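Local coordinates for acyl-[acyl-carrier-protein]--UDP-N-acetylglucosamine O-acyltransferase (Helicobacter pylori, PDB 1J2Z) that catalyses transfer of a (3R)-hydroxyacyl chain from acyl carrier protein to UDP-N-acetylglucosamine, an early step in lipid A biosynthesis, at residues A[105-108]-A[109-113]; A[129-132]-A[133-137]; A[136-139]-A[140-143]; A[147-150]-A[151-155]; A[249-252]-A[253-257]. All coordinates share one frame; numbering follows the deposited sequence.

Contact 1 (A[105-108]-A[109-113])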
loop_
_atom_site.group_PDB
_atom_site.type_symbol
_atom_site.label_atom_id
_atom_site.label_comp_id
_atom_site.label_asym_id
_atom_site.label_seq_id
_atom_site.Cartn_x
_atom_site.Cartn_y
_atom_site.Cartn_z
ATOM N N THR A 105 -19.420 4.915 10.804
ATOM C CA THR A 105 -18.632 5.240 9.628
ATOM C C THR A 105 -19.713 5.217 8.560
ATOM O O THR A 105 -20.466 4.246 8.458
ATOM C CB THR A 105 -17.568 4.177 9.338
ATOM O OG1 THR A 105 -16.548 4.252 10.342
ATOM C CG2 THR A 105 -16.956 4.399 7.957
ATOM N N LEU A 106 -19.805 6.287 7.780
ATOM C CA LEU A 106 -20.857 6.398 6.782
ATOM C C LEU A 106 -20.348 6.602 5.361
ATOM O O LEU A 106 -19.435 7.386 5.125
ATOM C CB LEU A 106 -21.779 7.558 7.176
ATOM C CG LEU A 106 -23.079 7.813 6.415
ATOM C CD1 LEU A 106 -24.074 6.687 6.693
ATOM C CD2 LEU A 106 -23.665 9.151 6.863
ATOM N N ILE A 107 -20.950 5.887 4.419
ATOM C CA ILE A 107 -20.582 5.999 3.018
ATOM C C ILE A 107 -21.879 6.128 2.229
ATOM O O ILE A 107 -22.823 5.365 2.442
ATOM C CB ILE A 107 -19.784 4.761 2.545
ATOM C CG1 ILE A 107 -18.431 4.720 3.272
ATOM C CG2 ILE A 107 -19.572 4.817 1.029
ATOM C CD1 ILE A 107 -17.587 3.504 2.945
ATOM N N GLY A 108 -21.920 7.110 1.336
ATOM C CA GLY A 108 -23.104 7.362 0.534
ATOM C C GLY A 108 -23.325 6.454 -0.661
ATOM O O GLY A 108 -23.115 5.241 -0.577
ATOM N N ASP A 109 -23.737 7.053 -1.780
ATOM C CA ASP A 109 -24.044 6.305 -2.996
ATOM C C ASP A 109 -23.142 6.543 -4.203
ATOM O O ASP A 109 -22.472 7.570 -4.321
ATOM C CB ASP A 109 -25.480 6.597 -3.439
ATOM C CG ASP A 109 -26.464 6.548 -2.296
ATOM O OD1 ASP A 109 -26.479 5.551 -1.546
ATOM O OD2 ASP A 109 -27.231 7.514 -2.157
ATOM N N LYS A 110 -23.159 5.570 -5.106
ATOM C CA LYS A 110 -22.400 5.637 -6.341
ATOM C C LYS A 110 -20.941 6.027 -6.182
ATOM O O LYS A 110 -20.437 6.895 -6.891
ATOM C CB LYS A 110 -23.110 6.589 -7.311
ATOM C CG LYS A 110 -24.501 6.079 -7.689
ATOM C CD LYS A 110 -25.272 7.048 -8.554
ATOM C CE LYS A 110 -26.616 6.451 -8.945
ATOM N NZ LYS A 110 -27.442 7.411 -9.714
ATOM N N ASN A 111 -20.264 5.381 -5.243
ATOM C CA ASN A 111 -18.851 5.639 -5.024
ATOM C C ASN A 111 -18.056 4.446 -5.520
ATOM O O ASN A 111 -18.581 3.339 -5.657
ATOM C CB ASN A 111 -18.547 5.830 -3.541
ATOM C CG ASN A 111 -19.266 7.016 -2.949
ATOM O OD1 ASN A 111 -18.996 8.160 -3.311
ATOM N ND2 ASN A 111 -20.191 6.748 -2.030
ATOM N N LEU A 112 -16.784 4.687 -5.794
ATOM C CA LEU A 112 -15.887 3.637 -6.225
ATOM C C LEU A 112 -14.684 3.708 -5.297
ATOM O O LEU A 112 -14.016 4.737 -5.219
ATOM C CB LEU A 112 -15.441 3.858 -7.678
ATOM C CG LEU A 112 -14.273 2.975 -8.147
ATOM C CD1 LEU A 112 -14.620 1.497 -7.969
ATOM C CD2 LEU A 112 -13.945 3.286 -9.605
ATOM N N LEU A 113 -14.444 2.633 -4.556
ATOM C CA LEU A 113 -13.288 2.574 -3.670
ATOM C C LEU A 113 -12.440 1.461 -4.270
ATOM O O LEU A 113 -12.798 0.286 -4.180
ATOM C CB LEU A 113 -13.693 2.210 -2.236
ATOM C CG LEU A 113 -14.852 2.983 -1.587
ATOM C CD1 LEU A 113 -14.944 2.609 -0.110
ATOM C CD2 LEU A 113 -14.644 4.464 -1.735
#
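Ile-107, at the end of strand 104-107, and Leu-113, on strand 112-113, face each other across a backbone corner that bends at Gly-108 and again at Lys-110, whose phi and psi of 49° and 48° are left-handed. Their side chains meet tip to tip, Ile-107 CD1 lying 4.1 Å from Leu-113 CD1. The other branch of the isoleucine serves the corner: with chi1 at -66°, CG2 points opposite to the backbone N and runs on toward Asn-111, coming within 3.7 Å of its ND2. The amide of Asn-111 is folded back into the bend, and ND2 stands 3.4 Å from Gly-108 C, almost squarely above the plane of that peptide group. On the opposite face of the same peptide lies the carboxylate of Asp-109, with OD1 3.4 Å from Gly-108 C. This is a corner of the left-handed parallel beta-helix of the hexapeptide-repeat transferases, where the chain passes from one flat sheet to the next and its inward apolar residues fill the interior. Both ends of the buried Asn-111 amide are taken up by the following coil: OD1 accepts from Cys-129 N, and ND2 is bonded to Gly-126 O. Asp-109 OD1 instead accepts from Glu-84 N in the preceding coil, while Asn-86 of that coil bonds to Gly-108 O through ND2 and to Asn-111 N through OD1. Further inside, Ile-107 and Leu-113 both rest on Ile-94, from the third sheet.

Contact 2 (A[129-132]-A[133-137]). With SOG (octyl 1-thio-beta-D-glucopyranoside), chain B.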
loop_
_atom_site.group_PDB
_atom_site.type_symbol
_atom_site.label_atom_id
_atom_site.label_comp_id
_atom_site.label_asym_id
_atom_site.label_seq_id
_atom_site.Cartn_x
_atom_site.Cartn_y
_atom_site.Cartn_z
ATOM N N CYS A 129 -18.103 9.664 -5.304
ATOM C CA CYS A 129 -16.679 9.820 -5.023
ATOM C C CYS A 129 -15.856 8.678 -5.594
ATOM O O CYS A 129 -16.371 7.591 -5.863
ATOM C CB CYS A 129 -16.432 9.884 -3.515
ATOM S SG CYS A 129 -17.046 11.370 -2.698
ATOM N N ILE A 130 -14.564 8.931 -5.767
ATOM C CA ILE A 130 -13.657 7.917 -6.266
ATOM C C ILE A 130 -12.360 7.966 -5.464
ATOM O O ILE A 130 -11.681 8.993 -5.428
ATOM C CB ILE A 130 -13.330 8.125 -7.763
ATOM C CG1 ILE A 130 -14.587 7.908 -8.609
ATOM C CG2 ILE A 130 -12.240 7.154 -8.193
ATOM C CD1 ILE A 130 -14.388 8.217 -10.083
ATOM N N LEU A 131 -12.043 6.862 -4.794
ATOM C CA LEU A 131 -10.813 6.767 -4.021
ATOM C C LEU A 131 -9.979 5.706 -4.722
ATOM O O LEU A 131 -10.375 4.540 -4.778
ATOM C CB LEU A 131 -11.090 6.342 -2.571
ATOM C CG LEU A 131 -12.121 7.092 -1.713
ATOM C CD1 LEU A 131 -11.835 6.822 -0.238
ATOM C CD2 LEU A 131 -12.060 8.575 -1.972
ATOM N N ALA A 132 -8.838 6.119 -5.269
ATOM C CA ALA A 132 -7.942 5.216 -5.992
ATOM C C ALA A 132 -7.166 4.251 -5.102
ATOM O O ALA A 132 -7.221 4.337 -3.874
ATOM C CB ALA A 132 -6.964 6.026 -6.839
ATOM N N ASN A 133 -6.425 3.346 -5.742
ATOM C CA ASN A 133 -5.632 2.337 -5.044
ATOM C C ASN A 133 -4.875 2.847 -3.827
ATOM O O ASN A 133 -4.204 3.879 -3.886
ATOM C CB ASN A 133 -4.597 1.689 -5.988
ATOM C CG ASN A 133 -5.219 0.714 -6.979
ATOM O OD1 ASN A 133 -4.679 -0.368 -7.225
ATOM N ND2 ASN A 133 -6.337 1.097 -7.564
ATOM N N GLY A 134 -4.992 2.101 -2.731
ATOM C CA GLY A 134 -4.273 2.420 -1.511
ATOM C C GLY A 134 -4.565 3.700 -0.758
ATOM O O GLY A 134 -3.793 4.056 0.132
ATOM N N VAL A 135 -5.644 4.403 -1.091
ATOM C CA VAL A 135 -5.949 5.621 -0.350
ATOM C C VAL A 135 -6.163 5.220 1.100
ATOM O O VAL A 135 -6.851 4.242 1.386
ATOM C CB VAL A 135 -7.211 6.331 -0.890
ATOM C CG1 VAL A 135 -7.670 7.404 0.090
ATOM C CG2 VAL A 135 -6.899 6.973 -2.236
ATOM N N THR A 136 -5.563 5.978 2.013
ATOM C CA THR A 136 -5.665 5.689 3.433
ATOM C C THR A 136 -6.302 6.841 4.196
ATOM O O THR A 136 -5.754 7.942 4.256
ATOM C CB THR A 136 -4.271 5.408 4.032
ATOM O OG1 THR A 136 -3.670 4.304 3.340
ATOM C CG2 THR A 136 -4.384 5.068 5.508
ATOM N N LEU A 137 -7.468 6.584 4.777
ATOM C CA LEU A 137 -8.158 7.612 5.540
ATOM C C LEU A 137 -8.002 7.351 7.031
ATOM O O LEU A 137 -8.330 6.267 7.516
ATOM C CB LEU A 137 -9.652 7.632 5.201
ATOM C CG LEU A 137 -10.099 7.803 3.746
ATOM C CD1 LEU A 137 -11.622 7.867 3.702
ATOM C CD2 LEU A 137 -9.507 9.067 3.150
HETATM C C1 SOG B . -6.401 3.701 -13.834
HETATM C C2 SOG B . -7.215 2.572 -14.516
HETATM C C3 SOG B . -7.748 1.609 -13.446
HETATM C C4 SOG B . -6.548 1.025 -12.692
HETATM C C5 SOG B . -5.757 2.182 -12.029
HETATM C C6 SOG B . -4.540 1.647 -11.287
HETATM C "C1'" SOG B . -5.815 5.964 -14.379
HETATM C "C2'" SOG B . -4.370 6.415 -14.471
HETATM C "C3'" SOG B . -4.278 7.899 -14.771
HETATM C "C4'" SOG B . -2.831 8.359 -14.870
HETATM C "C5'" SOG B . -2.746 9.849 -15.174
HETATM C "C6'" SOG B . -1.310 10.329 -15.133
HETATM C "C7'" SOG B . -1.210 11.807 -15.431
HETATM C "C8'" SOG B . 0.230 12.257 -15.382
HETATM S S1 SOG B . -5.875 4.602 -14.820
HETATM O O2 SOG B . -8.297 3.127 -15.252
HETATM O O3 SOG B . -8.482 0.568 -14.058
HETATM O O4 SOG B . -6.998 0.118 -11.701
HETATM O O5 SOG B . -5.318 3.111 -13.061
HETATM O O6 SOG B . -4.910 1.231 -9.987
#
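The carboxamide of Asn-133, whose CB lies 3.7 Å from Ala-132 C, has O6 of SOG (chain B) over one face, off-centre: O6 is 2.8 Å from Asn-133 ND2 and 3.2 Å from Asn-133 OD1. ND2 donates its hydrogen bond to Gln-69 OE1 of the second subunit, which places this amide at a subunit interface. The backbone here is a type II beta turn, Ala-132 to Val-135, forming one corner of the left-handed beta-helix between strands 130-131 and 136-137. Gly-134 takes the left-handed position, with phi at 65°. Val-135 N donates to Ala-132 O over 3.2 Å at 153°, the donor tilted somewhat from the carbonyl plane. That oxygen is also pressed by the valine side chain: CG1 is turned away from the backbone N (chi1 167°), which leaves Val-135 CG2 beside the turn, only 3.1 Å from Ala-132 O. Inside the corner the leucines join the packing of the helix interior, where Ile-125, on strand 124-125, touches both. Leu-131 CD1 and Leu-137 CD1 meet tip to tip at 4.1 Å.

Contact 3 (A[136-139]-A[140-143]). With SOG (octyl 1-thio-beta-D-glucopyranoside), chain C.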
loop_
_atom_site.group_PDB
_atom_site.type_symbol
_atom_site.label_atom_id
_atom_site.label_comp_id
_atom_site.label_asym_id
_atom_site.label_seq_id
_atom_site.Cartn_x
_atom_site.Cartn_y
_atom_site.Cartn_z
ATOM N N THR A 136 -5.563 5.978 2.013
ATOM C CA THR A 136 -5.665 5.689 3.433
ATOM C C THR A 136 -6.302 6.841 4.196
ATOM O O THR A 136 -5.754 7.942 4.256
ATOM C CB THR A 136 -4.271 5.408 4.032
ATOM O OG1 THR A 136 -3.670 4.304 3.340
ATOM C CG2 THR A 136 -4.384 5.068 5.508
ATOM N N LEU A 137 -7.468 6.584 4.777
ATOM C CA LEU A 137 -8.158 7.612 5.540
ATOM C C LEU A 137 -8.002 7.351 7.031
ATOM O O LEU A 137 -8.330 6.267 7.516
ATOM C CB LEU A 137 -9.652 7.632 5.201
ATOM C CG LEU A 137 -10.099 7.803 3.746
ATOM C CD1 LEU A 137 -11.622 7.867 3.702
ATOM C CD2 LEU A 137 -9.507 9.067 3.150
ATOM N N ALA A 138 -7.490 8.341 7.753
ATOM C CA ALA A 138 -7.346 8.219 9.197
ATOM C C ALA A 138 -8.749 8.425 9.775
ATOM O O ALA A 138 -9.717 8.574 9.033
ATOM C CB ALA A 138 -6.378 9.280 9.727
ATOM N N GLY A 139 -8.869 8.455 11.094
ATOM C CA GLY A 139 -10.186 8.610 11.686
ATOM C C GLY A 139 -10.847 9.975 11.617
ATOM O O GLY A 139 -10.189 10.995 11.418
ATOM N N HIS A 140 -12.169 9.976 11.756
ATOM C CA HIS A 140 -12.971 11.201 11.783
ATOM C C HIS A 140 -12.885 12.099 10.551
ATOM O O HIS A 140 -13.006 13.318 10.667
ATOM C CB HIS A 140 -12.578 12.029 13.014
ATOM C CG HIS A 140 -12.381 11.214 14.257
ATOM N ND1 HIS A 140 -13.422 10.841 15.081
ATOM C CD2 HIS A 140 -11.258 10.692 14.809
ATOM C CE1 HIS A 140 -12.950 10.125 16.086
ATOM N NE2 HIS A 140 -11.640 10.019 15.946
ATOM N N ILE A 141 -12.682 11.514 9.376
ATOM C CA ILE A 141 -12.584 12.313 8.158
ATOM C C ILE A 141 -13.942 12.499 7.480
ATOM O O ILE A 141 -14.788 11.606 7.507
ATOM C CB ILE A 141 -11.590 11.661 7.173
ATOM C CG1 ILE A 141 -10.166 11.802 7.730
ATOM C CG2 ILE A 141 -11.706 12.297 5.793
ATOM C CD1 ILE A 141 -9.136 10.926 7.034
ATOM N N GLU A 142 -14.147 13.674 6.891
ATOM C CA GLU A 142 -15.387 13.987 6.194
ATOM C C GLU A 142 -15.074 14.310 4.741
ATOM O O GLU A 142 -14.265 15.188 4.450
ATOM C CB GLU A 142 -16.089 15.177 6.852
ATOM C CG GLU A 142 -16.684 14.875 8.220
ATOM C CD GLU A 142 -17.165 16.129 8.939
ATOM O OE1 GLU A 142 -17.480 17.124 8.256
ATOM O OE2 GLU A 142 -17.236 16.113 10.185
ATOM N N ILE A 143 -15.721 13.594 3.833
ATOM C CA ILE A 143 -15.514 13.785 2.402
ATOM C C ILE A 143 -16.854 14.086 1.731
ATOM O O ILE A 143 -17.796 13.305 1.845
ATOM C CB ILE A 143 -14.884 12.515 1.785
ATOM C CG1 ILE A 143 -13.487 12.305 2.380
ATOM C CG2 ILE A 143 -14.820 12.632 0.264
ATOM C CD1 ILE A 143 -12.797 11.040 1.926
HETATM C C1 SOG C . -5.717 6.435 13.113
HETATM C C2 SOG C . -6.936 5.710 13.735
HETATM C C3 SOG C . -6.909 4.228 13.335
HETATM C C4 SOG C . -6.960 4.149 11.805
HETATM C C5 SOG C . -5.731 4.889 11.219
HETATM C C6 SOG C . -5.755 4.855 9.697
HETATM C "C1'" SOG C . -4.430 8.392 13.641
HETATM C "C2'" SOG C . -4.283 9.540 12.661
HETATM C "C3'" SOG C . -3.376 10.622 13.217
HETATM C "C4'" SOG C . -3.227 11.779 12.240
HETATM C "C5'" SOG C . -2.317 12.862 12.805
HETATM C "C6'" SOG C . -2.061 13.945 11.778
HETATM C "C7'" SOG C . -1.158 15.025 12.324
HETATM C "C8'" SOG C . -0.919 16.089 11.279
HETATM S S1 SOG C . -5.735 7.828 13.460
HETATM O O2 SOG C . -6.904 5.829 15.152
HETATM O O3 SOG C . -8.024 3.559 13.888
HETATM O O4 SOG C . -6.950 2.793 11.393
HETATM O O5 SOG C . -5.749 6.274 11.667
HETATM O O6 SOG C . -5.181 3.649 9.231
#
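Leu-137 and Ile-143 point into the same interior from neighbouring sheets and meet end on, Leu-137 CD1 lying 3.8 Å from Ile-143 CD1, with the second leucine methyl, CD2, only slightly farther from that atom. Ile-141, in the bend between them, reaches back toward the incoming strand. Its chain is stretched, with chi2 at 166°, and carries CD1 up against the backbone of Ala-138: Ile-141 CD1 is 3.8 Å from Leu-137 CB and just 3.1 Å from Ala-138 O, with Ala-138 N equally near, a tight fit for a methyl group. His-140 leaves the bend in another direction. Its positive phi (59°) crowds CB against Gly-139 C, and chi1 of -42° keeps the imidazole on the backbone-N side, where CG and CD2 also approach Gly-139 C. The bend is a corner of the left-handed beta-helix, joining strands 136-137 and 142-143, and it has two uses: the isoleucines and Leu-137 fill the core, while the outer side belongs to a binding site. His-140 probably binds substrate, by analogy with related enzymes; its ring stacks on Phe-158 and makes an edge-to-face contact with His-121. The sugar of SOG (chain C) lies along the incoming strand. Its ring oxygen O5 is 3.5 Å from Ala-138 CA, the methyl Ala-138 CB is 3.6 Å from both O5 and the first part of the octyl tail at C2', and Leu-137 O faces the sugar C6 at 3.7 Å.

Contact 4 (A[147-150]-A[151-155])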
loop_
_atom_site.group_PDB
_atom_site.type_symbol
_atom_site.label_atom_id
_atom_site.label_comp_id
_atom_site.label_asym_id
_atom_site.label_seq_id
_atom_site.Cartn_x
_atom_site.Cartn_y
_atom_site.Cartn_z
ATOM N N VAL A 147 -15.895 13.849 -4.936
ATOM C CA VAL A 147 -14.496 14.029 -4.589
ATOM C C VAL A 147 -13.675 12.881 -5.163
ATOM O O VAL A 147 -14.069 11.712 -5.077
ATOM C CB VAL A 147 -14.292 14.073 -3.056
ATOM C CG1 VAL A 147 -12.797 14.042 -2.717
ATOM C CG2 VAL A 147 -14.925 15.334 -2.490
ATOM N N ASN A 148 -12.548 13.225 -5.776
ATOM C CA ASN A 148 -11.647 12.224 -6.333
ATOM C C ASN A 148 -10.333 12.301 -5.575
ATOM O O ASN A 148 -9.774 13.381 -5.409
ATOM C CB ASN A 148 -11.386 12.471 -7.822
ATOM C CG ASN A 148 -12.558 12.068 -8.696
ATOM O OD1 ASN A 148 -12.418 11.918 -9.906
ATOM N ND2 ASN A 148 -13.720 11.898 -8.085
ATOM N N ILE A 149 -9.854 11.159 -5.097
ATOM C CA ILE A 149 -8.595 11.125 -4.374
ATOM C C ILE A 149 -7.675 10.133 -5.079
ATOM O O ILE A 149 -7.998 8.948 -5.193
ATOM C CB ILE A 149 -8.790 10.691 -2.907
ATOM C CG1 ILE A 149 -9.843 11.580 -2.233
ATOM C CG2 ILE A 149 -7.459 10.787 -2.162
ATOM C CD1 ILE A 149 -10.104 11.242 -0.776
ATOM N N GLY A 150 -6.538 10.633 -5.554
ATOM C CA GLY A 150 -5.576 9.803 -6.260
ATOM C C GLY A 150 -4.920 8.721 -5.424
ATOM O O GLY A 150 -4.820 8.830 -4.202
ATOM N N GLY A 151 -4.442 7.683 -6.103
ATOM C CA GLY A 151 -3.819 6.561 -5.430
ATOM C C GLY A 151 -2.687 6.851 -4.461
ATOM O O GLY A 151 -1.912 7.792 -4.635
ATOM N N LEU A 152 -2.615 6.020 -3.426
ATOM C CA LEU A 152 -1.573 6.105 -2.408
ATOM C C LEU A 152 -1.553 7.412 -1.617
ATOM O O LEU A 152 -0.509 7.807 -1.095
ATOM C CB LEU A 152 -0.201 5.865 -3.056
ATOM C CG LEU A 152 -0.108 4.620 -3.951
ATOM C CD1 LEU A 152 1.298 4.486 -4.505
ATOM C CD2 LEU A 152 -0.480 3.379 -3.155
ATOM N N THR A 153 -2.700 8.079 -1.532
ATOM C CA THR A 153 -2.798 9.326 -0.775
ATOM C C THR A 153 -3.241 9.023 0.651
ATOM O O THR A 153 -4.082 8.150 0.881
ATOM C CB THR A 153 -3.820 10.304 -1.411
ATOM O OG1 THR A 153 -3.267 10.859 -2.608
ATOM C CG2 THR A 153 -4.168 11.438 -0.445
ATOM N N ALA A 154 -2.660 9.737 1.609
ATOM C CA ALA A 154 -3.010 9.559 3.011
ATOM C C ALA A 154 -3.669 10.837 3.511
ATOM O O ALA A 154 -3.147 11.928 3.300
ATOM C CB ALA A 154 -1.760 9.262 3.836
ATOM N N ILE A 155 -4.824 10.693 4.154
ATOM C CA ILE A 155 -5.553 11.834 4.702
ATOM C C ILE A 155 -5.493 11.670 6.215
ATOM O O ILE A 155 -5.856 10.615 6.740
ATOM C CB ILE A 155 -7.037 11.838 4.267
ATOM C CG1 ILE A 155 -7.148 11.676 2.746
ATOM C CG2 ILE A 155 -7.703 13.140 4.714
ATOM C CD1 ILE A 155 -6.533 12.796 1.946
#
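Ile-149 and Thr-153 use matching first torsions, -54° and -73°, which in each case swing CG2 to the side away from the backbone N and so bring the two methyl branches together. The side chains cross at about a right angle, with Ile-149 CG2 lying 3.7 Å from Thr-153 CB and 3.8 Å from Thr-153 CG2. The same threonine torsion sets its hydroxyl over the turn, where OG1 comes 3.0 Å from Gly-150 O. OG1 also accepts a hydrogen bond from Ser-171 N in the following coil, so a polar group at the edge of the core links two successive corners. Gly-150 to Thr-153 form a type II beta turn, one corner of the left-handed beta-helix between strands 148-149 and 154-155. Its closing bond, from Thr-153 N to Gly-150 O at 3.5 Å, is weak and bent. Leu-152 occupies the left-handed position at the trimer interface. Its backbone O bonds to Lys-170 NZ of the third subunit, while its side chain packs on Ala-154 of the second. Inward, Ile-149 touches Leu-131 and Val-135 of the preceding coil and Ile-167 of the following one.

Contact 5 (A[249-252]-A[253-257]). With SOG (octyl 1-thio-beta-D-glucopyranoside), chain C.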
loop_
_atom_site.group_PDB
_atom_site.type_symbol
_atom_site.label_atom_id
_atom_site.label_comp_id
_atom_site.label_asym_id
_atom_site.label_seq_id
_atom_site.Cartn_x
_atom_site.Cartn_y
_atom_site.Cartn_z
ATOM N N LEU A 249 -15.259 28.695 8.020
ATOM C CA LEU A 249 -15.409 29.107 9.413
ATOM C C LEU A 249 -15.599 27.931 10.368
ATOM O O LEU A 249 -15.349 28.059 11.563
ATOM C CB LEU A 249 -16.586 30.081 9.561
ATOM C CG LEU A 249 -16.509 31.409 8.800
ATOM C CD1 LEU A 249 -17.737 32.250 9.125
ATOM C CD2 LEU A 249 -15.242 32.159 9.175
ATOM N N GLU A 250 -16.030 26.786 9.846
ATOM C CA GLU A 250 -16.241 25.608 10.683
ATOM C C GLU A 250 -15.002 24.726 10.816
ATOM O O GLU A 250 -14.990 23.778 11.602
ATOM C CB GLU A 250 -17.393 24.765 10.131
ATOM C CG GLU A 250 -18.767 25.370 10.359
ATOM C CD GLU A 250 -19.866 24.569 9.689
ATOM O OE1 GLU A 250 -19.906 23.335 9.882
ATOM O OE2 GLU A 250 -20.691 25.173 8.973
ATOM N N SER A 251 -13.961 25.044 10.055
ATOM C CA SER A 251 -12.728 24.261 10.076
ATOM C C SER A 251 -12.086 24.089 11.454
ATOM O O SER A 251 -11.963 25.045 12.217
ATOM C CB SER A 251 -11.707 24.884 9.126
ATOM O OG SER A 251 -10.515 24.125 9.118
ATOM N N SER A 252 -11.666 22.860 11.752
ATOM C CA SER A 252 -11.017 22.535 13.020
ATOM C C SER A 252 -9.507 22.472 12.850
ATOM O O SER A 252 -8.752 23.028 13.649
ATOM C CB SER A 252 -11.510 21.183 13.548
ATOM O OG SER A 252 -12.799 21.288 14.124
ATOM N N ARG A 253 -9.066 21.786 11.803
ATOM C CA ARG A 253 -7.641 21.647 11.543
ATOM C C ARG A 253 -7.088 22.821 10.759
ATOM O O ARG A 253 -5.880 22.935 10.575
ATOM C CB ARG A 253 -7.374 20.350 10.780
ATOM C CG ARG A 253 -7.901 19.124 11.493
ATOM C CD ARG A 253 -6.977 17.955 11.308
ATOM N NE ARG A 253 -5.648 18.255 11.826
ATOM C CZ ARG A 253 -4.632 17.400 11.805
ATOM N NH1 ARG A 253 -4.795 16.188 11.292
ATOM N NH2 ARG A 253 -3.454 17.759 12.297
ATOM N N GLY A 254 -7.976 23.699 10.308
ATOM C CA GLY A 254 -7.545 24.844 9.532
ATOM C C GLY A 254 -7.657 24.509 8.058
ATOM O O GLY A 254 -7.729 23.339 7.688
ATOM N N VAL A 255 -7.676 25.532 7.214
ATOM C CA VAL A 255 -7.789 25.332 5.779
ATOM C C VAL A 255 -6.417 25.189 5.139
ATOM O O VAL A 255 -5.452 25.819 5.569
ATOM C CB VAL A 255 -8.541 26.504 5.132
ATOM C CG1 VAL A 255 -8.541 26.361 3.624
ATOM C CG2 VAL A 255 -9.966 26.536 5.657
ATOM N N ALA A 256 -6.341 24.357 4.109
ATOM C CA ALA A 256 -5.087 24.114 3.409
ATOM C C ALA A 256 -4.508 25.382 2.794
ATOM O O ALA A 256 -5.215 26.363 2.567
ATOM C CB ALA A 256 -5.293 23.063 2.328
ATOM N N TYR A 257 -3.207 25.340 2.529
ATOM C CA TYR A 257 -2.471 26.450 1.936
ATOM C C TYR A 257 -2.955 26.661 0.500
ATOM O O TYR A 257 -3.304 25.703 -0.187
ATOM C CB TYR A 257 -0.980 26.104 1.927
ATOM C CG TYR A 257 -0.042 27.277 1.776
ATOM C CD1 TYR A 257 0.606 27.820 2.885
ATOM C CD2 TYR A 257 0.217 27.833 0.524
ATOM C CE1 TYR A 257 1.493 28.884 2.753
ATOM C CE2 TYR A 257 1.101 28.900 0.379
ATOM C CZ TYR A 257 1.737 29.419 1.497
ATOM O OH TYR A 257 2.617 30.469 1.360
HETATM C C1 SOG C . -5.717 6.435 13.113
HETATM C C2 SOG C . -6.936 5.710 13.735
HETATM C C3 SOG C . -6.909 4.228 13.335
HETATM C C4 SOG C . -6.960 4.149 11.805
HETATM C C5 SOG C . -5.731 4.889 11.219
HETATM C C6 SOG C . -5.755 4.855 9.697
HETATM C "C1'" SOG C . -4.430 8.392 13.641
HETATM C "C2'" SOG C . -4.283 9.540 12.661
HETATM C "C3'" SOG C . -3.376 10.622 13.217
HETATM C "C4'" SOG C . -3.227 11.779 12.240
HETATM C "C5'" SOG C . -2.317 12.862 12.805
HETATM C "C6'" SOG C . -2.061 13.945 11.778
HETATM C "C7'" SOG C . -1.158 15.025 12.324
HETATM C "C8'" SOG C . -0.919 16.089 11.279
HETATM S S1 SOG C . -5.735 7.828 13.460
HETATM O O2 SOG C . -6.904 5.829 15.152
HETATM O O3 SOG C . -8.024 3.559 13.888
HETATM O O4 SOG C . -6.950 2.793 11.393
HETATM O O5 SOG C . -5.749 6.274 11.667
HETATM O O6 SOG C . -5.181 3.649 9.231
#
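The exit from helix 239-250, in the C-terminal helical region, is a bend from Ser-251 to Gly-254 that holds Arg-253, a residue of the detergent pocket. Ser-251 OG extends away from its own backbone N (chi1 -179°) and folds over the bend to lie 2.8 Å from Gly-254 N; with an N-H...O angle of 123° this hydrogen bond is weak. The stronger partner of the hydroxyl is Asp-176, whose OD2 bonds to OG, and the backbone of Gly-254 also bonds to that residue. Gly-254 sits at phi 95° and psi 161°, angles open to glycine but awkward for a side chain. Beyond it, Val-255 CG2 lies 4.2 Å from Ser-251 CB. Through the bonds to Asp-176 the chain leaving the helices is tied down beside the last coils of the left-handed beta-helix. The side chain of Arg-253 kinks twice on its way to the pocket. NH1 bonds to Gln-157 O, and the side chain packs on His-156 and Phe-158. The octyl tail of SOG (chain C) meets the guanidinium at its edge: Arg-253 NH2 is 3.2 Å from the terminal carbon C8' of SOG (chain C), and Arg-253 NH1 is 3.6 Å from its C6', which lies in the guanidinium plane.

How the contacts relate
From the N terminus, contacts 1 to 4 each close a single corner of the left-handed beta-helix, and contact 5 closes the bend after helix 239-250, in the C-terminal helical region. They follow in series without crossing; contacts 2 and 3 overlap on strand 136-137. Successive coils stack: contact 1 meets contact 2 through the neighbouring strands 112-113 and 130-131, with Leu-112 O close to Leu-131 N, and contacts 2 and 4 lie one above the other, Asn-133 O facing Leu-152 N. Contact 3 adjoins contact 4 through strands 136-137 and 154-155. Contact 5 touches none of the others directly, but SOG (chain C) lies against both it and contact 3, bridging helical region and beta-helix.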